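Local coordinates for tungstate ABC transporter, periplasmic tungstate-binding protein (Geobacter sulfurreducens, PDB 3LR1), which probably captures tungstate in the periplasm and delivers it to an ABC transporter for uptake into the cell, at residues D94-A99 with A112-T117; F86-P91 with A105-L110; T117-G122 with T159-R164. All coordinates share one frame; numbering follows the deposited sequence.

In the fold
Of the parts involved, strand 78-90 comes first along the chain and leads through the 94-99 turn into helix 104-114. Contact 1 (94-99 with 112-117) folds that turn back onto the C-terminal end of the helix. Contact 2 (86-91 with 105-110) closes the loop between strand and helix. The two cross, since their segments alternate along the chain, and they touch where Ile98 CD1 packs 3.4 Å from Ile88 CG2. Contact 3 (117-122 with 159-164) follows in series and joins strand 118-120 to helix 154-164. It shares Thr117 with contact 1 and meets contact 2 through Leu108 and Phe118. Together they tie two helices to one sheet.

Contact 1: D94-A99 with A112-T117; sequences DPAGIA and ATKGAT
Pro95 and Ala96 meet Lys114 and Ala116 in a small surface contact, mostly apolar. It lies where the loop after strand 78-90 passes the C-terminal end of helix 104-114. The two methyls touch, Ala96 CB 4.1 Å from Ala116 CB. The aliphatic chain of Lys114 lies beside Ala96. Its CG stands 4.2 Å from Ala96 CA. CG is anti to the backbone N (chi1 -179°), and a bend at chi2 then turns the chain along the loop. This brings Lys114 CE to 4.0 Å from Pro95 O.

Each side has its own backbone structure. Asp94 to Gly97 form a type I beta turn. The Asp94 carboxylate holds the residues after it: Ile98 N donates to the syn lone pair of Asp94 OD1 at 2.8 Å, and Ala99 N reaches Asp94 OD2 on its syn side at 2.9 Å, 20° out of the carboxylate plane. In segment 112-117, Gly115 has positive phi and is the C-prime residue of a Schellman motif that ends the helix. Tyr167 of strand 167-171 binds both Asp94 OD1 and Ala96 N through its hydroxyl, and its side chain also touches Pro95 and Ala116.

No hydrogen bond crosses between the segments. They meet mainly by van der Waals packing, while polar bonds within 94-99 and to Tyr167 fix the shape of the turn.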
loop_
_atom_site.group_PDB
_atom_site.type_symbol
_atom_site.label_atom_id
_atom_site.label_comp_id
_atom_site.label_asym_id
_atom_site.label_seq_id
_atom_site.Cartn_x
_atom_site.Cartn_y
_atom_site.Cartn_z
ATOM N N ASP A 94 -5.245 18.915 16.460
ATOM C CA ASP A 94 -4.262 18.050 17.045
ATOM C C ASP A 94 -4.286 18.047 18.551
ATOM O O ASP A 94 -3.395 18.544 19.149
ATOM C CB ASP A 94 -2.893 18.494 16.525
ATOM C CG ASP A 94 -1.768 17.641 17.013
ATOM O OD1 ASP A 94 -1.989 16.587 17.542
ATOM O OD2 ASP A 94 -0.656 18.073 16.892
ATOM N N PRO A 95 -5.303 17.456 19.153
ATOM C CA PRO A 95 -5.455 17.498 20.619
ATOM C C PRO A 95 -4.344 16.775 21.365
ATOM O O PRO A 95 -4.020 17.151 22.515
ATOM C CB PRO A 95 -6.774 16.764 20.866
ATOM C CG PRO A 95 -7.465 16.722 19.587
ATOM C CD PRO A 95 -6.486 16.856 18.498
ATOM N N ALA A 96 -3.789 15.740 20.739
ATOM C CA ALA A 96 -2.700 14.995 21.332
ATOM C C ALA A 96 -1.340 15.715 21.169
ATOM O O ALA A 96 -0.349 15.328 21.770
ATOM C CB ALA A 96 -2.669 13.571 20.756
ATOM N N GLY A 97 -1.307 16.767 20.355
ATOM C CA GLY A 97 -0.092 17.537 20.135
ATOM C C GLY A 97 0.983 16.738 19.449
ATOM O O GLY A 97 2.177 16.883 19.742
ATOM N N ILE A 98 0.589 15.904 18.500
ATOM C CA ILE A 98 1.575 15.059 17.827
ATOM C C ILE A 98 2.453 15.838 16.861
ATOM O O ILE A 98 3.529 15.324 16.508
ATOM C CB ILE A 98 1.024 13.752 17.169
ATOM C CG1 ILE A 98 0.305 14.012 15.873
ATOM C CG2 ILE A 98 0.193 12.913 18.139
ATOM C CD1 ILE A 98 0.031 12.742 15.104
ATOM N N ALA A 99 2.076 17.082 16.516
ATOM C CA ALA A 99 2.906 17.901 15.625
ATOM C C ALA A 99 4.231 18.212 16.296
ATOM O O ALA A 99 5.206 18.503 15.625
ATOM C CB ALA A 99 2.202 19.212 15.229
ATOM N N ALA A 112 -1.181 6.997 22.616
ATOM C CA ALA A 112 -1.519 6.007 23.621
ATOM C C ALA A 112 -1.603 6.632 25.026
ATOM O O ALA A 112 -2.489 6.282 25.791
ATOM C CB ALA A 112 -0.522 4.873 23.613
ATOM N N THR A 113 -0.701 7.556 25.338
ATOM C CA THR A 113 -0.643 8.202 26.667
ATOM C C THR A 113 -1.791 9.168 26.886
ATOM O O THR A 113 -2.400 9.210 27.981
ATOM C CB THR A 113 0.694 8.970 26.858
ATOM O OG1 THR A 113 1.783 8.058 26.704
ATOM C CG2 THR A 113 0.788 9.609 28.270
ATOM N N LYS A 114 -2.086 9.967 25.880
ATOM C CA LYS A 114 -3.240 10.855 25.930
ATOM C C LYS A 114 -4.587 10.064 25.840
ATOM O O LYS A 114 -5.639 10.583 26.207
ATOM C CB LYS A 114 -3.124 11.905 24.793
ATOM C CG LYS A 114 -4.260 12.952 24.701
ATOM C CD LYS A 114 -4.092 14.083 25.682
ATOM C CE LYS A 114 -5.293 15.061 25.638
ATOM N NZ LYS A 114 -6.032 15.162 26.954
ATOM N N GLY A 115 -4.549 8.812 25.378
ATOM C CA GLY A 115 -5.750 8.068 25.119
ATOM C C GLY A 115 -6.561 8.630 23.951
ATOM O O GLY A 115 -7.789 8.528 23.973
ATOM N N ALA A 116 -5.881 9.194 22.927
ATOM C CA ALA A 116 -6.528 9.763 21.748
ATOM C C ALA A 116 -6.934 8.651 20.784
ATOM O O ALA A 116 -6.185 7.697 20.551
ATOM C CB ALA A 116 -5.611 10.748 21.034
ATOM N N THR A 117 -8.133 8.768 20.233
ATOM C CA THR A 117 -8.660 7.737 19.389
ATOM C C THR A 117 -7.771 7.540 18.165
ATOM O O THR A 117 -7.377 8.530 17.554
ATOM C CB THR A 117 -10.063 8.071 18.959
ATOM O OG1 THR A 117 -10.864 8.250 20.143
ATOM C CG2 THR A 117 -10.621 6.932 18.183
#

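Contact 2: F86-P91 with A105-L110; sequences FVIVGP and AEALKL
Ile88 reaches out from strand 78-90 and sets its terminal methyl against two residues of helix 104-114. CD1 does all the touching from the strand side. It comes within 3.5 Å of Ala107 CB, a tight methyl-to-methyl approach. The same methyl lies 3.9 Å from Leu108 CD2. Ile88 and Ala107 both turn their CB toward the other segment, and the methyls meet at a slant. Leu108 starts from the flank of the helix, and its CD2 branch swings back to the strand. Its side chain and that of Ile88 cross obliquely.

The Ile88 torsions explain the reach. CG1 is anti to the carbonyl carbon (chi1 -52°), and chi2 of 168° extends the chain so that CD1 leads. Ala107 presents only its methyl to CD1.

All three residues are buried, and no hydrogen bond joins the segments. Ile88 also packs on Leu169 and Phe189 of the flanking strands, and Leu108 on Leu134 and Trp135 of helix 126-137. Helix 104-114 lies on the sheet that contains strand 78-90, consistent with the alpha/beta lobe of a periplasmic binding protein.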
loop_
_atom_site.group_PDB
_atom_site.type_symbol
_atom_site.label_atom_id
_atom_site.label_comp_id
_atom_site.label_asym_id
_atom_site.label_seq_id
_atom_site.Cartn_x
_atom_site.Cartn_y
_atom_site.Cartn_z
ATOM N N PHE A 86 4.884 6.778 4.855
ATOM C CA PHE A 86 3.841 6.767 5.840
ATOM C C PHE A 86 3.757 8.102 6.585
ATOM O O PHE A 86 4.782 8.643 7.001
ATOM C CB PHE A 86 4.044 5.647 6.828
ATOM C CG PHE A 86 3.767 4.288 6.255
ATOM C CD1 PHE A 86 2.486 3.915 5.922
ATOM C CD2 PHE A 86 4.796 3.367 6.137
ATOM C CE1 PHE A 86 2.229 2.638 5.414
ATOM C CE2 PHE A 86 4.562 2.123 5.624
ATOM C CZ PHE A 86 3.265 1.754 5.284
ATOM N N VAL A 87 2.535 8.556 6.851
ATOM C CA VAL A 87 2.325 9.759 7.648
ATOM C C VAL A 87 1.238 9.508 8.718
ATOM O O VAL A 87 0.481 8.539 8.657
ATOM C CB VAL A 87 1.899 10.985 6.720
ATOM C CG1 VAL A 87 3.014 11.399 5.645
ATOM C CG2 VAL A 87 0.610 10.700 5.996
ATOM N N ILE A 88 1.177 10.364 9.740
ATOM C CA ILE A 88 0.113 10.300 10.714
ATOM C C ILE A 88 -0.766 11.539 10.465
ATOM O O ILE A 88 -0.302 12.707 10.449
ATOM C CB ILE A 88 0.585 10.204 12.208
ATOM C CG1 ILE A 88 1.601 9.038 12.383
ATOM C CG2 ILE A 88 -0.675 10.072 13.193
ATOM C CD1 ILE A 88 2.372 8.956 13.685
ATOM N N VAL A 89 -2.049 11.263 10.235
ATOM C CA VAL A 89 -3.034 12.273 10.054
ATOM C C VAL A 89 -3.997 12.288 11.241
ATOM O O VAL A 89 -4.160 11.319 11.977
ATOM C CB VAL A 89 -3.845 12.101 8.713
ATOM C CG1 VAL A 89 -2.925 12.264 7.418
ATOM C CG2 VAL A 89 -4.677 10.832 8.703
ATOM N N GLY A 90 -4.626 13.429 11.406
ATOM C CA GLY A 90 -5.561 13.626 12.478
ATOM C C GLY A 90 -6.259 14.984 12.382
ATOM O O GLY A 90 -6.016 15.741 11.459
ATOM N N PRO A 91 -7.110 15.307 13.328
ATOM C CA PRO A 91 -7.835 16.564 13.315
ATOM C C PRO A 91 -6.962 17.799 13.293
ATOM O O PRO A 91 -5.945 17.791 13.899
ATOM C CB PRO A 91 -8.612 16.506 14.608
ATOM C CG PRO A 91 -8.045 15.466 15.354
ATOM C CD PRO A 91 -7.484 14.490 14.462
ATOM N N ALA A 105 7.382 6.818 16.324
ATOM C CA ALA A 105 7.177 6.085 17.576
ATOM C C ALA A 105 6.773 7.037 18.699
ATOM O O ALA A 105 5.830 6.754 19.440
ATOM C CB ALA A 105 8.383 5.318 17.924
ATOM N N GLU A 106 7.438 8.174 18.821
ATOM C CA GLU A 106 7.034 9.160 19.801
ATOM C C GLU A 106 5.599 9.640 19.584
ATOM O O GLU A 106 4.863 9.821 20.542
ATOM C CB GLU A 106 7.968 10.352 19.799
ATOM C CG GLU A 106 7.731 11.309 20.898
ATOM C CD GLU A 106 8.837 12.345 20.990
ATOM O OE1 GLU A 106 9.024 13.079 20.031
ATOM O OE2 GLU A 106 9.540 12.464 22.015
ATOM N N ALA A 107 5.236 9.881 18.333
ATOM C CA ALA A 107 3.874 10.364 18.015
ATOM C C ALA A 107 2.852 9.351 18.493
ATOM O O ALA A 107 1.830 9.707 19.086
ATOM C CB ALA A 107 3.696 10.650 16.451
ATOM N N LEU A 108 3.089 8.079 18.209
ATOM C CA LEU A 108 2.114 7.053 18.582
ATOM C C LEU A 108 2.056 6.982 20.129
ATOM O O LEU A 108 0.971 6.954 20.737
ATOM C CB LEU A 108 2.475 5.708 17.946
ATOM C CG LEU A 108 2.430 5.664 16.405
ATOM C CD1 LEU A 108 2.817 4.199 15.898
ATOM C CD2 LEU A 108 1.072 6.054 15.885
ATOM N N LYS A 109 3.223 7.018 20.767
ATOM C CA LYS A 109 3.251 6.928 22.226
ATOM C C LYS A 109 2.503 8.110 22.884
ATOM O O LYS A 109 1.833 7.919 23.905
ATOM C CB LYS A 109 4.681 6.808 22.715
ATOM C CG LYS A 109 4.873 5.872 23.942
ATOM C CD LYS A 109 4.518 6.516 25.255
ATOM C CE LYS A 109 5.122 5.740 26.477
ATOM N NZ LYS A 109 5.320 6.602 27.675
ATOM N N LEU A 110 2.628 9.317 22.318
ATOM C CA LEU A 110 1.787 10.482 22.703
ATOM C C LEU A 110 0.298 10.142 22.594
ATOM O O LEU A 110 -0.480 10.500 23.494
ATOM C CB LEU A 110 2.079 11.725 21.844
ATOM C CG LEU A 110 2.856 12.985 22.250
ATOM C CD1 LEU A 110 3.569 12.910 23.592
ATOM C CD2 LEU A 110 3.852 13.427 21.166
#

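Contact 3: T117-G122 with T159-R164; sequences TFISRG and TMATER
Ile119 of strand 118-120 splits its two branches between neighbouring residues of helix 154-164. The CG1 branch goes to Ala161, lying 3.9 Å from its CA and 4.0 Å from its CB. It thus rests against the helix backbone as well as the methyl. The CG2 methyl takes the other neighbour and stands 4.0 Å from the selenium, SE, of selenomethionine Met160.

The rotamer of Ile119 arranges this division. CG1 is anti to the carbonyl carbon and beside the backbone N, while CG2 is anti to the backbone N. Chi1 is -40°, short of the staggered value. Chi2 of -55° then folds the ethyl group instead of extending it.

Met160 begins as a straight arm. CG is anti to the backbone N, and an extended chi2 (-174°) carries SE toward the strand. Only chi3 bends. The Met160 and Ile119 side chains lie at a slant to each other.

Strands 147-149 and 167-171 both run parallel to 118-120, on its two edges. The helix leads through a short link into strand 167-171. Strand 147-149, helix 154-164 and strand 167-171 therefore form a beta-alpha-beta crossover, with 118-120 between its strands. This is consistent with an alpha/beta lobe of the periplasmic binding protein family. The contact is core packing away from the bound tungsten ion, which lies about 14 Å from the Ile119 side chain.

Val148 and Val157 also touch Ile119, and Met160 packs on Ala150. Ile119 O accepts a hydrogen bond from Thr168 OG1.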
loop_
_atom_site.group_PDB
_atom_site.type_symbol
_atom_site.label_atom_id
_atom_site.label_comp_id
_atom_site.label_asym_id
_atom_site.label_seq_id
_atom_site.Cartn_x
_atom_site.Cartn_y
_atom_site.Cartn_z
ATOM N N THR A 117 -8.133 8.768 20.233
ATOM C CA THR A 117 -8.660 7.737 19.389
ATOM C C THR A 117 -7.771 7.540 18.165
ATOM O O THR A 117 -7.377 8.530 17.554
ATOM C CB THR A 117 -10.063 8.071 18.959
ATOM O OG1 THR A 117 -10.864 8.250 20.143
ATOM C CG2 THR A 117 -10.621 6.932 18.183
ATOM N N PHE A 118 -7.453 6.280 17.852
ATOM C CA PHE A 118 -6.539 5.903 16.770
ATOM C C PHE A 118 -7.118 4.663 16.040
ATOM O O PHE A 118 -7.444 3.637 16.667
ATOM C CB PHE A 118 -5.114 5.589 17.283
ATOM C CG PHE A 118 -4.184 5.039 16.220
ATOM C CD1 PHE A 118 -3.344 5.894 15.491
ATOM C CD2 PHE A 118 -4.170 3.689 15.935
ATOM C CE1 PHE A 118 -2.529 5.396 14.502
ATOM C CE2 PHE A 118 -3.319 3.165 14.952
ATOM C CZ PHE A 118 -2.528 4.012 14.214
ATOM N N ILE A 119 -7.213 4.754 14.704
ATOM C CA ILE A 119 -7.736 3.643 13.892
ATOM C C ILE A 119 -6.597 2.849 13.244
ATOM O O ILE A 119 -5.843 3.378 12.375
ATOM C CB ILE A 119 -8.629 4.152 12.770
ATOM C CG1 ILE A 119 -9.524 5.307 13.227
ATOM C CG2 ILE A 119 -9.442 3.030 12.190
ATOM C CD1 ILE A 119 -10.434 5.049 14.474
ATOM N N SER A 120 -6.513 1.572 13.629
ATOM C CA SER A 120 -5.643 0.604 13.007
ATOM C C SER A 120 -6.322 0.040 11.777
ATOM O O SER A 120 -7.517 -0.115 11.765
ATOM C CB SER A 120 -5.380 -0.529 13.978
ATOM O OG SER A 120 -4.546 -1.519 13.441
ATOM N N ARG A 121 -5.563 -0.298 10.758
ATOM C CA ARG A 121 -6.110 -1.041 9.614
ATOM C C ARG A 121 -6.575 -2.418 10.109
ATOM O O ARG A 121 -7.593 -2.937 9.623
ATOM C CB ARG A 121 -5.089 -1.211 8.512
ATOM C CG ARG A 121 -4.755 0.073 7.714
ATOM C CD ARG A 121 -5.846 0.323 6.672
ATOM N NE ARG A 121 -5.912 -0.809 5.750
ATOM C CZ ARG A 121 -5.060 -1.051 4.762
ATOM N NH1 ARG A 121 -4.086 -0.200 4.482
ATOM N NH2 ARG A 121 -5.193 -2.167 4.045
ATOM N N GLY A 122 -5.841 -2.995 11.068
ATOM C CA GLY A 122 -6.165 -4.314 11.615
ATOM C C GLY A 122 -6.444 -5.419 10.593
ATOM O O GLY A 122 -7.411 -6.175 10.747
ATOM N N THR A 159 -11.803 7.397 6.091
ATOM C CA THR A 159 -13.170 7.853 6.355
ATOM C C THR A 159 -13.584 7.683 7.806
ATOM O O THR A 159 -14.246 8.556 8.356
ATOM C CB THR A 159 -14.144 7.086 5.434
ATOM O OG1 THR A 159 -13.791 7.356 4.091
ATOM C CG2 THR A 159 -15.607 7.484 5.620
HETATM N N MSE A 160 -13.276 6.533 8.413
HETATM C CA MSE A 160 -13.667 6.293 9.808
HETATM C C MSE A 160 -12.882 7.261 10.702
HETATM O O MSE A 160 -13.458 7.852 11.570
HETATM C CB MSE A 160 -13.384 4.853 10.209
HETATM C CG MSE A 160 -13.995 4.431 11.588
HETATM SE SE MSE A 160 -13.402 2.608 12.095
HETATM C CE MSE A 160 -13.331 1.781 10.325
ATOM N N ALA A 161 -11.583 7.462 10.456
ATOM C CA ALA A 161 -10.816 8.435 11.284
ATOM C C ALA A 161 -11.469 9.787 11.210
ATOM O O ALA A 161 -11.596 10.422 12.222
ATOM C CB ALA A 161 -9.369 8.546 10.897
ATOM N N THR A 162 -11.944 10.165 10.026
ATOM C CA THR A 162 -12.502 11.486 9.802
ATOM C C THR A 162 -13.816 11.678 10.591
ATOM O O THR A 162 -13.999 12.676 11.341
ATOM C CB THR A 162 -12.781 11.718 8.284
ATOM O OG1 THR A 162 -11.612 11.435 7.515
ATOM C CG2 THR A 162 -13.213 13.202 8.032
ATOM N N GLU A 163 -14.682 10.681 10.510
ATOM C CA GLU A 163 -15.933 10.702 11.286
ATOM C C GLU A 163 -15.662 10.764 12.795
ATOM O O GLU A 163 -16.326 11.502 13.531
ATOM C CB GLU A 163 -16.791 9.485 10.928
ATOM C CG GLU A 163 -17.250 9.477 9.480
ATOM C CD GLU A 163 -18.231 8.357 9.171
ATOM O OE1 GLU A 163 -19.247 8.328 9.878
ATOM O OE2 GLU A 163 -18.011 7.547 8.223
ATOM N N ARG A 164 -14.657 10.013 13.243
ATOM C CA ARG A 164 -14.418 9.842 14.675
ATOM C C ARG A 164 -13.497 10.929 15.218
ATOM O O ARG A 164 -13.225 10.944 16.398
ATOM C CB ARG A 164 -13.795 8.446 14.944
ATOM C CG ARG A 164 -14.575 7.195 14.460
ATOM C CD ARG A 164 -15.651 6.670 15.413
ATOM N NE ARG A 164 -15.168 6.139 16.703
ATOM C CZ ARG A 164 -14.875 4.855 16.988
ATOM N NH1 ARG A 164 -14.967 3.865 16.066
ATOM N NH2 ARG A 164 -14.467 4.572 18.233
#